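Long-range contacts in nitrogenase molybdenum-iron protein alpha chain (Clostridium pasteurianum, PDB 4WES), which forms, with the beta chain, the molybdenum-iron component of nitrogenase, which reduces dinitrogen to ammonia at a metal cluster in an ATP-consuming reaction: residues R51-G57 with V180-H186; A143-L149 with F172-Y177; H186-N190 with R264-I269. All coordinates share one frame; numbering follows the deposited sequence.

Interaction 1 of 3, residues R51-G57 with V180-H186. With CLF (Fe(8)-S(7) cluster), chain H; HCA (3-hydroxy-3-carboxy-adipic acid), chain E; ICS (iron-sulfur-molybdenum cluster with interstitial carbon), chain F.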
loop_
_atom_site.group_PDB
_atom_site.type_symbol
_atom_site.label_atom_id
_atom_site.label_comp_id
_atom_site.label_asym_id
_atom_site.label_seq_id
_atom_site.Cartn_x
_atom_site.Cartn_y
_atom_site.Cartn_z
ATOM N N ARG A 51 -18.981 3.161 -30.991
ATOM C CA ARG A 51 -18.022 3.529 -32.060
ATOM C C ARG A 51 -17.068 4.626 -31.709
ATOM O O ARG A 51 -17.370 5.545 -30.937
ATOM C CB ARG A 51 -18.791 3.985 -33.300
ATOM C CG ARG A 51 -19.457 2.859 -34.062
ATOM C CD ARG A 51 -20.320 3.417 -35.158
ATOM N NE ARG A 51 -20.656 2.429 -36.150
ATOM C CZ ARG A 51 -21.247 2.686 -37.294
ATOM N NH1 ARG A 51 -21.701 3.896 -37.560
ATOM N NH2 ARG A 51 -21.400 1.724 -38.188
ATOM N N GLY A 52 -15.892 4.545 -32.359
ATOM C CA GLY A 52 -14.921 5.628 -32.367
ATOM C C GLY A 52 -14.804 6.271 -33.724
ATOM O O GLY A 52 -15.730 6.232 -34.524
ATOM N N CYS A 53 -13.637 6.864 -33.964
ATOM C CA CYS A 53 -13.435 7.733 -35.107
ATOM C C CYS A 53 -12.353 7.226 -36.055
ATOM O O CYS A 53 -11.623 6.260 -35.784
ATOM C CB CYS A 53 -13.074 9.142 -34.664
ATOM S SG CYS A 53 -11.447 9.221 -33.858
ATOM N N ALA A 54 -12.211 7.904 -37.199
ATOM C CA ALA A 54 -11.220 7.489 -38.200
ATOM C C ALA A 54 -9.784 7.632 -37.713
ATOM O O ALA A 54 -8.926 6.861 -38.112
ATOM C CB ALA A 54 -11.410 8.286 -39.478
ATOM N N TYR A 55 -9.513 8.601 -36.847
ATOM C CA TYR A 55 -8.192 8.774 -36.297
ATOM C C TYR A 55 -7.821 7.585 -35.420
ATOM O O TYR A 55 -6.712 7.053 -35.491
ATOM C CB TYR A 55 -8.092 10.090 -35.512
ATOM C CG TYR A 55 -6.961 10.128 -34.532
ATOM C CD1 TYR A 55 -7.139 9.744 -33.219
ATOM C CD2 TYR A 55 -5.677 10.512 -34.922
ATOM C CE1 TYR A 55 -6.117 9.745 -32.323
ATOM C CE2 TYR A 55 -4.639 10.509 -34.026
ATOM C CZ TYR A 55 -4.831 10.135 -32.715
ATOM O OH TYR A 55 -3.796 10.172 -31.824
ATOM N N ALA A 56 -8.778 7.086 -34.619
ATOM C CA ALA A 56 -8.542 5.879 -33.842
ATOM C C ALA A 56 -8.172 4.728 -34.759
ATOM O O ALA A 56 -7.208 4.009 -34.525
ATOM C CB ALA A 56 -9.785 5.553 -33.009
ATOM N N GLY A 57 -8.953 4.535 -35.838
ATOM C CA GLY A 57 -8.698 3.420 -36.733
ATOM C C GLY A 57 -7.359 3.486 -37.444
ATOM O O GLY A 57 -6.734 2.461 -37.740
ATOM N N VAL A 180 -17.569 6.970 -40.868
ATOM C CA VAL A 180 -18.630 6.782 -39.879
ATOM C C VAL A 180 -18.163 6.081 -38.604
ATOM O O VAL A 180 -18.985 5.826 -37.736
ATOM C CB VAL A 180 -19.832 6.014 -40.473
ATOM C CG1 VAL A 180 -20.436 6.804 -41.620
ATOM C CG2 VAL A 180 -19.462 4.639 -40.961
ATOM N N SER A 181 -16.880 5.739 -38.532
ATOM C CA SER A 181 -16.356 4.850 -37.532
ATOM C C SER A 181 -14.838 4.738 -37.685
ATOM O O SER A 181 -14.227 5.373 -38.554
ATOM C CB SER A 181 -16.962 3.473 -37.713
ATOM O OG SER A 181 -16.507 2.933 -38.962
ATOM N N GLN A 182 -14.267 3.816 -36.913
ATOM C CA GLN A 182 -12.858 3.447 -37.051
ATOM C C GLN A 182 -12.517 2.922 -38.438
ATOM O O GLN A 182 -11.343 3.006 -38.861
ATOM C CB GLN A 182 -12.479 2.394 -36.020
ATOM C CG GLN A 182 -12.556 2.814 -34.547
ATOM C CD GLN A 182 -13.891 2.463 -33.900
ATOM O OE1 GLN A 182 -14.937 2.783 -34.431
ATOM N NE2 GLN A 182 -13.845 1.881 -32.720
ATOM N N SER A 183 -13.482 2.321 -39.118
ATOM C CA SER A 183 -13.212 1.684 -40.394
ATOM C C SER A 183 -12.510 2.598 -41.408
ATOM O O SER A 183 -11.566 2.156 -42.080
ATOM C CB SER A 183 -14.496 1.115 -40.985
ATOM O OG SER A 183 -14.255 0.630 -42.284
ATOM N N ALA A 184 -12.998 3.830 -41.554
ATOM C CA ALA A 184 -12.363 4.730 -42.525
ATOM C C ALA A 184 -10.869 4.880 -42.249
ATOM O O ALA A 184 -10.053 5.032 -43.171
ATOM C CB ALA A 184 -13.071 6.064 -42.536
ATOM N N GLY A 185 -10.519 4.907 -40.967
ATOM C CA GLY A 185 -9.117 5.012 -40.598
ATOM C C GLY A 185 -8.273 3.822 -41.037
ATOM O O GLY A 185 -7.129 3.987 -41.430
ATOM N N HIS A 186 -8.842 2.621 -40.984
ATOM C CA HIS A 186 -8.132 1.472 -41.512
ATOM C C HIS A 186 -7.810 1.695 -42.981
ATOM O O HIS A 186 -6.687 1.453 -43.446
ATOM C CB HIS A 186 -8.971 0.199 -41.478
ATOM C CG HIS A 186 -9.487 -0.214 -40.140
ATOM N ND1 HIS A 186 -10.611 -1.010 -40.037
ATOM C CD2 HIS A 186 -9.051 0.041 -38.887
ATOM C CE1 HIS A 186 -10.813 -1.250 -38.758
ATOM N NE2 HIS A 186 -9.909 -0.615 -38.042
HETATM FE FE1 CLF H . -11.629 14.068 -33.448
HETATM FE FE2 CLF H . -12.111 13.109 -31.193
HETATM FE FE3 CLF H . -11.123 11.356 -33.087
HETATM FE FE4 CLF H . -9.605 13.305 -31.970
HETATM S S1 CLF H . -10.907 15.252 -31.508
HETATM S S2A CLF H . -13.203 12.385 -33.076
HETATM S S4A CLF H . -10.486 11.497 -30.900
HETATM S S3A CLF H . -9.783 12.882 -34.238
HETATM FE FE5 CLF H . -8.403 14.863 -29.137
HETATM FE FE6 CLF H . -10.228 17.980 -29.326
HETATM FE FE7 CLF H . -10.014 16.121 -27.311
HETATM FE FE8 CLF H . -11.608 15.159 -29.253
HETATM S S2B CLF H . -8.300 16.998 -28.567
HETATM S S3B CLF H . -11.970 17.083 -28.096
HETATM S S4B CLF H . -10.133 13.912 -27.973
HETATM C C1 HCA E . -10.649 1.918 -30.422
HETATM C C2 HCA E . -9.737 1.101 -29.503
HETATM C C3 HCA E . -10.435 -0.069 -28.813
HETATM C C4 HCA E . -11.259 0.379 -27.590
HETATM C C5 HCA E . -11.689 -0.878 -26.813
HETATM C C6 HCA E . -12.850 -0.793 -25.869
HETATM C C7 HCA E . -9.374 -1.058 -28.324
HETATM O O1 HCA E . -11.669 1.393 -30.890
HETATM O O2 HCA E . -10.314 3.082 -30.696
HETATM O O3 HCA E . -12.770 -1.430 -24.773
HETATM O O4 HCA E . -13.856 -0.124 -26.192
HETATM O O5 HCA E . -9.512 -2.256 -28.656
HETATM O O6 HCA E . -8.471 -0.646 -27.583
HETATM O O7 HCA E . -11.313 -0.724 -29.715
HETATM FE FE1 ICS F . -9.400 -5.722 -36.542
HETATM MO MO1 ICS F . -10.783 -2.746 -30.408
HETATM FE FE2 ICS F . -10.042 -3.439 -35.341
HETATM FE FE3 ICS F . -8.383 -5.156 -34.138
HETATM FE FE4 ICS F . -10.952 -5.765 -34.443
HETATM FE FE5 ICS F . -11.491 -4.647 -32.180
HETATM FE FE6 ICS F . -10.529 -2.358 -33.053
HETATM FE FE7 ICS F . -8.951 -4.039 -31.871
HETATM C CX ICS F . -10.083 -4.274 -33.530
HETATM S S1A ICS F . -11.497 -4.773 -36.443
HETATM S S1B ICS F . -12.481 -2.626 -32.012
HETATM S S2A ICS F . -7.980 -4.027 -36.090
HETATM S S2B ICS F . -10.465 -1.288 -34.956
HETATM S S3A ICS F . -12.592 -6.401 -33.071
HETATM S S3B ICS F . -8.948 -1.812 -31.590
HETATM S S4A ICS F . -9.177 -7.184 -34.768
HETATM S S4B ICS F . -10.246 -5.025 -30.357
HETATM S S5A ICS F . -7.026 -4.987 -32.371
#

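Interaction 2 of 3, residues A143-L149 with F172-Y177. With CLF (Fe(8)-S(7) cluster), chain H.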
loop_
_atom_site.group_PDB
_atom_site.type_symbol
_atom_site.label_atom_id
_atom_site.label_comp_id
_atom_site.label_asym_id
_atom_site.label_seq_id
_atom_site.Cartn_x
_atom_site.Cartn_y
_atom_site.Cartn_z
ATOM N N ALA A 143 -3.623 13.354 -38.877
ATOM C CA ALA A 143 -4.602 14.414 -38.732
ATOM C C ALA A 143 -5.681 14.052 -37.699
ATOM O O ALA A 143 -5.997 12.895 -37.484
ATOM C CB ALA A 143 -5.258 14.734 -40.066
ATOM N N THR A 144 -6.247 15.097 -37.129
ATOM C CA THR A 144 -7.334 15.041 -36.170
ATOM C C THR A 144 -8.410 16.039 -36.627
ATOM O O THR A 144 -8.190 16.802 -37.570
ATOM C CB THR A 144 -6.851 15.388 -34.763
ATOM O OG1 THR A 144 -6.363 16.712 -34.765
ATOM C CG2 THR A 144 -5.835 14.403 -34.278
ATOM N N CYS A 145 -9.560 16.062 -35.936
ATOM C CA CYS A 145 -10.690 16.909 -36.333
ATOM C C CYS A 145 -10.368 18.292 -36.909
ATOM O O CYS A 145 -10.923 18.626 -37.960
ATOM C CB CYS A 145 -11.698 17.010 -35.182
ATOM S SG CYS A 145 -12.669 15.507 -34.931
ATOM N N PRO A 146 -9.553 19.132 -36.237
ATOM C CA PRO A 146 -9.417 20.502 -36.760
ATOM C C PRO A 146 -8.550 20.671 -38.010
ATOM O O PRO A 146 -8.587 21.724 -38.626
ATOM C CB PRO A 146 -8.803 21.276 -35.613
ATOM C CG PRO A 146 -8.508 20.320 -34.555
ATOM C CD PRO A 146 -8.894 18.967 -34.935
ATOM N N VAL A 147 -7.712 19.681 -38.339
ATOM C CA VAL A 147 -6.559 19.885 -39.214
ATOM C C VAL A 147 -6.925 20.364 -40.631
ATOM O O VAL A 147 -6.420 21.379 -41.112
ATOM C CB VAL A 147 -5.724 18.591 -39.276
ATOM C CG1 VAL A 147 -4.686 18.653 -40.390
ATOM C CG2 VAL A 147 -5.078 18.347 -37.948
ATOM N N GLY A 148 -7.771 19.629 -41.327
ATOM C CA GLY A 148 -8.180 20.075 -42.666
ATOM C C GLY A 148 -8.934 21.396 -42.614
ATOM O O GLY A 148 -8.703 22.297 -43.459
ATOM N N LEU A 149 -9.800 21.539 -41.602
ATOM C CA LEU A 149 -10.657 22.734 -41.489
ATOM C C LEU A 149 -9.864 24.022 -41.288
ATOM O O LEU A 149 -10.259 25.080 -41.797
ATOM C CB LEU A 149 -11.677 22.574 -40.371
ATOM C CG LEU A 149 -12.739 21.534 -40.712
ATOM C CD1 LEU A 149 -13.390 21.036 -39.443
ATOM C CD2 LEU A 149 -13.794 22.131 -41.646
ATOM N N PHE A 172 -1.128 11.120 -42.809
ATOM C CA PHE A 172 -2.397 10.409 -42.866
ATOM C C PHE A 172 -3.526 11.380 -42.584
ATOM O O PHE A 172 -3.595 11.936 -41.478
ATOM C CB PHE A 172 -2.441 9.282 -41.827
ATOM C CG PHE A 172 -1.382 8.235 -42.022
ATOM C CD1 PHE A 172 -0.115 8.396 -41.520
ATOM C CD2 PHE A 172 -1.663 7.070 -42.724
ATOM C CE1 PHE A 172 0.876 7.446 -41.701
ATOM C CE2 PHE A 172 -0.688 6.095 -42.909
ATOM C CZ PHE A 172 0.591 6.291 -42.419
ATOM N N SER A 173 -4.429 11.568 -43.559
ATOM C CA SER A 173 -5.557 12.482 -43.385
ATOM C C SER A 173 -6.733 11.731 -42.783
ATOM O O SER A 173 -7.721 11.465 -43.441
ATOM C CB SER A 173 -5.932 13.119 -44.700
ATOM O OG SER A 173 -4.957 14.068 -45.081
ATOM N N CYS A 174 -6.576 11.392 -41.512
ATOM C CA CYS A 174 -7.540 10.607 -40.725
ATOM C C CYS A 174 -8.324 11.450 -39.729
ATOM O O CYS A 174 -8.630 11.018 -38.623
ATOM C CB CYS A 174 -6.855 9.434 -40.067
ATOM S SG CYS A 174 -5.425 9.887 -39.040
ATOM N N GLU A 175 -8.702 12.654 -40.151
ATOM C CA GLU A 175 -9.578 13.481 -39.331
ATOM C C GLU A 175 -10.768 12.680 -38.820
ATOM O O GLU A 175 -11.380 11.925 -39.559
ATOM C CB GLU A 175 -10.080 14.701 -40.090
ATOM C CG GLU A 175 -9.058 15.751 -40.445
ATOM C CD GLU A 175 -8.265 15.535 -41.728
ATOM O OE1 GLU A 175 -7.671 16.545 -42.165
ATOM O OE2 GLU A 175 -8.229 14.418 -42.285
ATOM N N GLY A 176 -11.128 12.889 -37.546
ATOM C CA GLY A 176 -12.054 11.966 -36.901
ATOM C C GLY A 176 -13.407 11.845 -37.476
ATOM O O GLY A 176 -14.010 10.777 -37.400
ATOM N N TYR A 177 -13.908 12.913 -38.084
ATOM C CA TYR A 177 -15.266 12.899 -38.645
ATOM C C TYR A 177 -15.387 12.201 -39.993
ATOM O O TYR A 177 -16.502 12.007 -40.479
ATOM C CB TYR A 177 -15.798 14.312 -38.793
ATOM C CG TYR A 177 -14.877 15.194 -39.634
ATOM C CD1 TYR A 177 -14.873 15.112 -41.007
ATOM C CD2 TYR A 177 -14.003 16.074 -39.034
ATOM C CE1 TYR A 177 -14.042 15.890 -41.778
ATOM C CE2 TYR A 177 -13.153 16.857 -39.780
ATOM C CZ TYR A 177 -13.169 16.762 -41.161
ATOM O OH TYR A 177 -12.310 17.555 -41.878
HETATM FE FE1 CLF H . -11.629 14.068 -33.448
HETATM FE FE2 CLF H . -12.111 13.109 -31.193
HETATM FE FE3 CLF H . -11.123 11.356 -33.087
HETATM FE FE4 CLF H . -9.605 13.305 -31.970
HETATM S S1 CLF H . -10.907 15.252 -31.508
HETATM S S2A CLF H . -13.203 12.385 -33.076
HETATM S S4A CLF H . -10.486 11.497 -30.900
HETATM S S3A CLF H . -9.783 12.882 -34.238
HETATM FE FE5 CLF H . -8.403 14.863 -29.137
HETATM FE FE6 CLF H . -10.228 17.980 -29.326
HETATM FE FE7 CLF H . -10.014 16.121 -27.311
HETATM FE FE8 CLF H . -11.608 15.159 -29.253
HETATM S S2B CLF H . -8.300 16.998 -28.567
HETATM S S3B CLF H . -11.970 17.083 -28.096
HETATM S S4B CLF H . -10.133 13.912 -27.973
HETATM O O HOH W 1 -10.411 19.009 -40.535
#

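Interaction 3 of 3, residues H186-N190 with R264-I269. With ICS (iron-sulfur-molybdenum cluster with interstitial carbon), chain F.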
loop_
_atom_site.group_PDB
_atom_site.type_symbol
_atom_site.label_atom_id
_atom_site.label_comp_id
_atom_site.label_asym_id
_atom_site.label_seq_id
_atom_site.Cartn_x
_atom_site.Cartn_y
_atom_site.Cartn_z
ATOM N N HIS A 186 -8.842 2.621 -40.984
ATOM C CA HIS A 186 -8.132 1.472 -41.512
ATOM C C HIS A 186 -7.810 1.695 -42.981
ATOM O O HIS A 186 -6.687 1.453 -43.446
ATOM C CB HIS A 186 -8.971 0.199 -41.478
ATOM C CG HIS A 186 -9.487 -0.214 -40.140
ATOM N ND1 HIS A 186 -10.611 -1.010 -40.037
ATOM C CD2 HIS A 186 -9.051 0.041 -38.887
ATOM C CE1 HIS A 186 -10.813 -1.250 -38.758
ATOM N NE2 HIS A 186 -9.909 -0.615 -38.042
ATOM N N HIS A 187 -8.824 2.136 -43.728
ATOM C CA HIS A 187 -8.664 2.274 -45.182
ATOM C C HIS A 187 -7.589 3.335 -45.484
ATOM O O HIS A 187 -6.712 3.143 -46.327
ATOM C CB HIS A 187 -10.008 2.627 -45.783
ATOM C CG HIS A 187 -10.073 2.490 -47.267
ATOM N ND1 HIS A 187 -11.268 2.417 -47.930
ATOM C CD2 HIS A 187 -9.116 2.361 -48.203
ATOM C CE1 HIS A 187 -11.060 2.272 -49.223
ATOM N NE2 HIS A 187 -9.757 2.243 -49.412
ATOM N N ILE A 188 -7.669 4.461 -44.788
ATOM C CA ILE A 188 -6.715 5.545 -44.960
ATOM C C ILE A 188 -5.304 5.054 -44.625
ATOM O O ILE A 188 -4.329 5.348 -45.360
ATOM C CB ILE A 188 -7.133 6.746 -44.078
ATOM C CG1 ILE A 188 -8.417 7.376 -44.639
ATOM C CG2 ILE A 188 -6.024 7.803 -44.012
ATOM C CD1 ILE A 188 -9.185 8.243 -43.653
ATOM N N ALA A 189 -5.130 4.294 -43.553
ATOM C CA ALA A 189 -3.830 3.761 -43.221
ATOM C C ALA A 189 -3.340 2.818 -44.307
ATOM O O ALA A 189 -2.162 2.869 -44.712
ATOM C CB ALA A 189 -3.857 3.051 -41.878
ATOM N N ASN A 190 -4.205 1.906 -44.744
ATOM C CA ASN A 190 -3.787 0.912 -45.724
ATOM C C ASN A 190 -3.292 1.551 -47.011
ATOM O O ASN A 190 -2.351 1.061 -47.627
ATOM C CB ASN A 190 -4.929 -0.062 -46.080
ATOM C CG ASN A 190 -5.096 -1.248 -45.106
ATOM O OD1 ASN A 190 -5.109 -2.383 -45.548
ATOM N ND2 ASN A 190 -5.219 -0.976 -43.812
ATOM N N ARG A 264 -11.389 -7.024 -41.755
ATOM C CA ARG A 264 -11.861 -5.679 -41.952
ATOM C C ARG A 264 -10.715 -4.673 -42.092
ATOM O O ARG A 264 -10.745 -3.803 -42.964
ATOM C CB ARG A 264 -12.785 -5.279 -40.769
ATOM C CG ARG A 264 -13.373 -3.887 -40.827
ATOM C CD ARG A 264 -14.369 -3.646 -41.942
ATOM N NE ARG A 264 -13.754 -3.319 -43.228
ATOM C CZ ARG A 264 -14.040 -3.852 -44.401
ATOM N NH1 ARG A 264 -14.820 -4.906 -44.529
ATOM N NH2 ARG A 264 -13.446 -3.346 -45.475
ATOM N N SER A 265 -9.719 -4.750 -41.190
ATOM C CA SER A 265 -8.736 -3.697 -41.141
ATOM C C SER A 265 -7.663 -3.793 -42.218
ATOM O O SER A 265 -7.026 -2.779 -42.510
ATOM C CB SER A 265 -8.015 -3.644 -39.788
ATOM O OG SER A 265 -7.201 -4.797 -39.578
ATOM N N ILE A 266 -7.457 -4.980 -42.809
ATOM C CA ILE A 266 -6.273 -5.192 -43.646
ATOM C C ILE A 266 -6.576 -5.743 -45.005
ATOM O O ILE A 266 -5.647 -5.955 -45.818
ATOM C CB ILE A 266 -5.219 -6.103 -42.923
ATOM C CG1 ILE A 266 -3.769 -5.735 -43.250
ATOM C CG2 ILE A 266 -5.550 -7.561 -43.108
ATOM C CD1 ILE A 266 -3.367 -4.342 -42.797
ATOM N N ASN A 267 -7.841 -6.049 -45.306
ATOM C CA ASN A 267 -8.156 -6.684 -46.582
ATOM C C ASN A 267 -7.750 -5.809 -47.768
ATOM O O ASN A 267 -7.478 -6.330 -48.851
ATOM C CB ASN A 267 -9.622 -7.138 -46.718
ATOM C CG ASN A 267 -10.622 -6.004 -46.893
ATOM O OD1 ASN A 267 -11.111 -5.812 -48.008
ATOM N ND2 ASN A 267 -10.937 -5.286 -45.825
ATOM N N TYR A 268 -7.723 -4.493 -47.563
ATOM C CA TYR A 268 -7.306 -3.568 -48.621
ATOM C C TYR A 268 -5.890 -3.941 -49.106
ATOM O O TYR A 268 -5.651 -4.139 -50.311
ATOM C CB TYR A 268 -7.309 -2.113 -48.142
ATOM C CG TYR A 268 -8.550 -1.743 -47.343
ATOM C CD1 TYR A 268 -9.714 -1.306 -47.956
ATOM C CD2 TYR A 268 -8.528 -1.805 -45.953
ATOM C CE1 TYR A 268 -10.842 -1.007 -47.200
ATOM C CE2 TYR A 268 -9.644 -1.514 -45.213
ATOM C CZ TYR A 268 -10.791 -1.095 -45.831
ATOM O OH TYR A 268 -11.930 -0.746 -45.107
ATOM N N ILE A 269 -4.964 -4.037 -48.162
ATOM C CA ILE A 269 -3.580 -4.471 -48.440
ATOM C C ILE A 269 -3.511 -5.898 -48.967
ATOM O O ILE A 269 -2.735 -6.178 -49.892
ATOM C CB ILE A 269 -2.685 -4.233 -47.217
ATOM C CG1 ILE A 269 -2.252 -2.769 -47.171
ATOM C CG2 ILE A 269 -1.462 -5.130 -47.218
ATOM C CD1 ILE A 269 -1.688 -2.326 -45.850
HETATM FE FE1 ICS F . -9.400 -5.722 -36.542
HETATM MO MO1 ICS F . -10.783 -2.746 -30.408
HETATM FE FE2 ICS F . -10.042 -3.439 -35.341
HETATM FE FE3 ICS F . -8.383 -5.156 -34.138
HETATM FE FE4 ICS F . -10.952 -5.765 -34.443
HETATM FE FE5 ICS F . -11.491 -4.647 -32.180
HETATM FE FE6 ICS F . -10.529 -2.358 -33.053
HETATM FE FE7 ICS F . -8.951 -4.039 -31.871
HETATM C CX ICS F . -10.083 -4.274 -33.530
HETATM S S1A ICS F . -11.497 -4.773 -36.443
HETATM S S1B ICS F . -12.481 -2.626 -32.012
HETATM S S2A ICS F . -7.980 -4.027 -36.090
HETATM S S2B ICS F . -10.465 -1.288 -34.956
HETATM S S3A ICS F . -12.592 -6.401 -33.071
HETATM S S3B ICS F . -8.948 -1.812 -31.590
HETATM S S4A ICS F . -9.177 -7.184 -34.768
HETATM S S4B ICS F . -10.246 -5.025 -30.357
HETATM S S5A ICS F . -7.026 -4.987 -32.371
HETATM O O HOH W 2 -12.129 -1.087 -42.486
#

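Interaction 1 of 3, residues R51-G57 with V180-H186
G57 and G185 let the first turns of two helices meet backbone to backbone. A54 O lies 3.1 Å from G185 CA, and Q182 O lies 3.4 Å from G57 CA, so CA-H...O contacts run across the interface in both directions. The carbonyl oxygens of A54 and Q182 occupy the room that side chains on the two glycines would need, and residues without a CB suit these places. Beside them A54 and A184 add a methyl contact.

Q182 links this tight core to the loop that leads into helix 54-63. Its chain bends at chi2 (94°), turning the amide back so that OE1 accepts G52 N at 2.9 Å. That donor sits above the carbonyl plane, off a lone pair. The other end of the amide, NE2, donates to O1 of homocitrate at 2.9 Å and also to E368. C53, at the N-cap position, binds FE3 of the [8Fe-7S] cluster (the P-cluster) through SG at 2.3 Å, and SG also accepts a hydrogen bond from A56 N.

The far end is looser, though buried rather than open to solvent. R51 runs extended alongside V180, with S181 CB over one face of its guanidinium, 4.1 Å from NE. NH1 approaches V180 O at a poor angle without bonding; the group is held instead by E368 O, T41 and T43. V180 O and G52 O both accept from Q46 of the beta chain.

H186 lies at the cofactor end, its ring edge carrying CD2 toward G57 O and NE2 to 3.2 Å from S2B of the FeMo-cofactor. The paired helix N termini lie between the two clusters, C53 at one and Q182 and H186 at the other, as in nitrogenase alpha subunits.

Interaction 2 of 3, residues A143-L149 with F172-Y177
The Y177 ring meets the loop of C145 by its edge: C145 O lies in the ring plane, 3.4 Å from CE2. A water sits in the same plane near the hydroxyl, bonded to Y177 OH at 2.7 Å; it donates to C145 O and accepts L149 N at 2.8 Å. A tyrosine suits this place because its ring sets an edge against C145 O while its OH reaches the bridging water. L149 CD1 approaches the ring obliquely, 4.2 Å from CE2.

The second flat group is the E175 carboxylate. Bent at chi2 (85°), the chain lays CG 3.2 Å from T144 O and brings CD to 3.5 Å from A143 CB, where the small methyl leaves space for it. OE2 forms a salt bridge with K178, which probably offsets its charge, whereas E175 N is buried with no partner in the model. C145 SG binds FE1 of the P-cluster at 2.3 Å. G176 has no CB to crowd C145 SG or clash with cluster sulfide S2A, and its backbone lies close beside the cluster.

The bond from A143 N to F172 O (3.0 Å) continues the pairing of the neighbouring parallel strands 138-143 and 169-172. Helix 154-165 packs on A143 and V147, helix 54-63 touches T144, F172 and C174, and L107 of the beta chain covers C145, L149 and Y177.

Interaction 3 of 3, residues H186-N190 with R264-I269
N190, its CG anti to the carbonyl carbon (chi1 -84°), turns its amide into helix 264-269 as a knob among S265, I266, Y268 and I269. Its CB rests 3.8 Å from Y268 CB and touches I269 CD1. CG follows 3.6 Å from Y268 CD2, amide and ring planes 75° apart. At the tip OD1 accepts I269 N at 3.1 Å, in the carbonyl plane on a lone pair, while ND2 donates to S265 O at 2.9 Å and to H186 O. The receiving helix is kinked here, I269 N lacking its bond to the turn before; asparagine, with donor and acceptor side by side, fills that break.

H187 stacks offset on one face of Y268, ring centroids 4.2 Å apart. S265 CB sits over the centre of the H186 ring, a CH-pi contact 3.7 Å from its centroid. H186 ND1 is bonded to a water shared with R264 NE and Y268 OH; R264 NH2 donates to Y268 OH and NH1 forms a salt bridge with D374. The axes of segments 186-190 and 264-269 come within 8.4 Å and cross at -31°, and their packed faces carry H186 and S265 into the wall of the FeMo-cofactor pocket.

Overall arrangement
From the N terminus, the chain passes through 51-57 at the start of helix 54-63, and interaction 1 closes a long loop when it returns at 180-186. Within that span interaction 2 closes a much shorter one, joining the ends of two adjacent parallel strands through 143-149 and 172-177. The two contacts touch, Y55 and C53 packing on C174 and G176, and both border the P-cluster. Interaction 3 follows in series, without crossing: it starts at H186, where interaction 1 ends, and joins helix 182-196 to helix 263-277. Helix 182-196 thus links the P-cluster side of the fold to the FeMo-cofactor, and F172 packs on its A189.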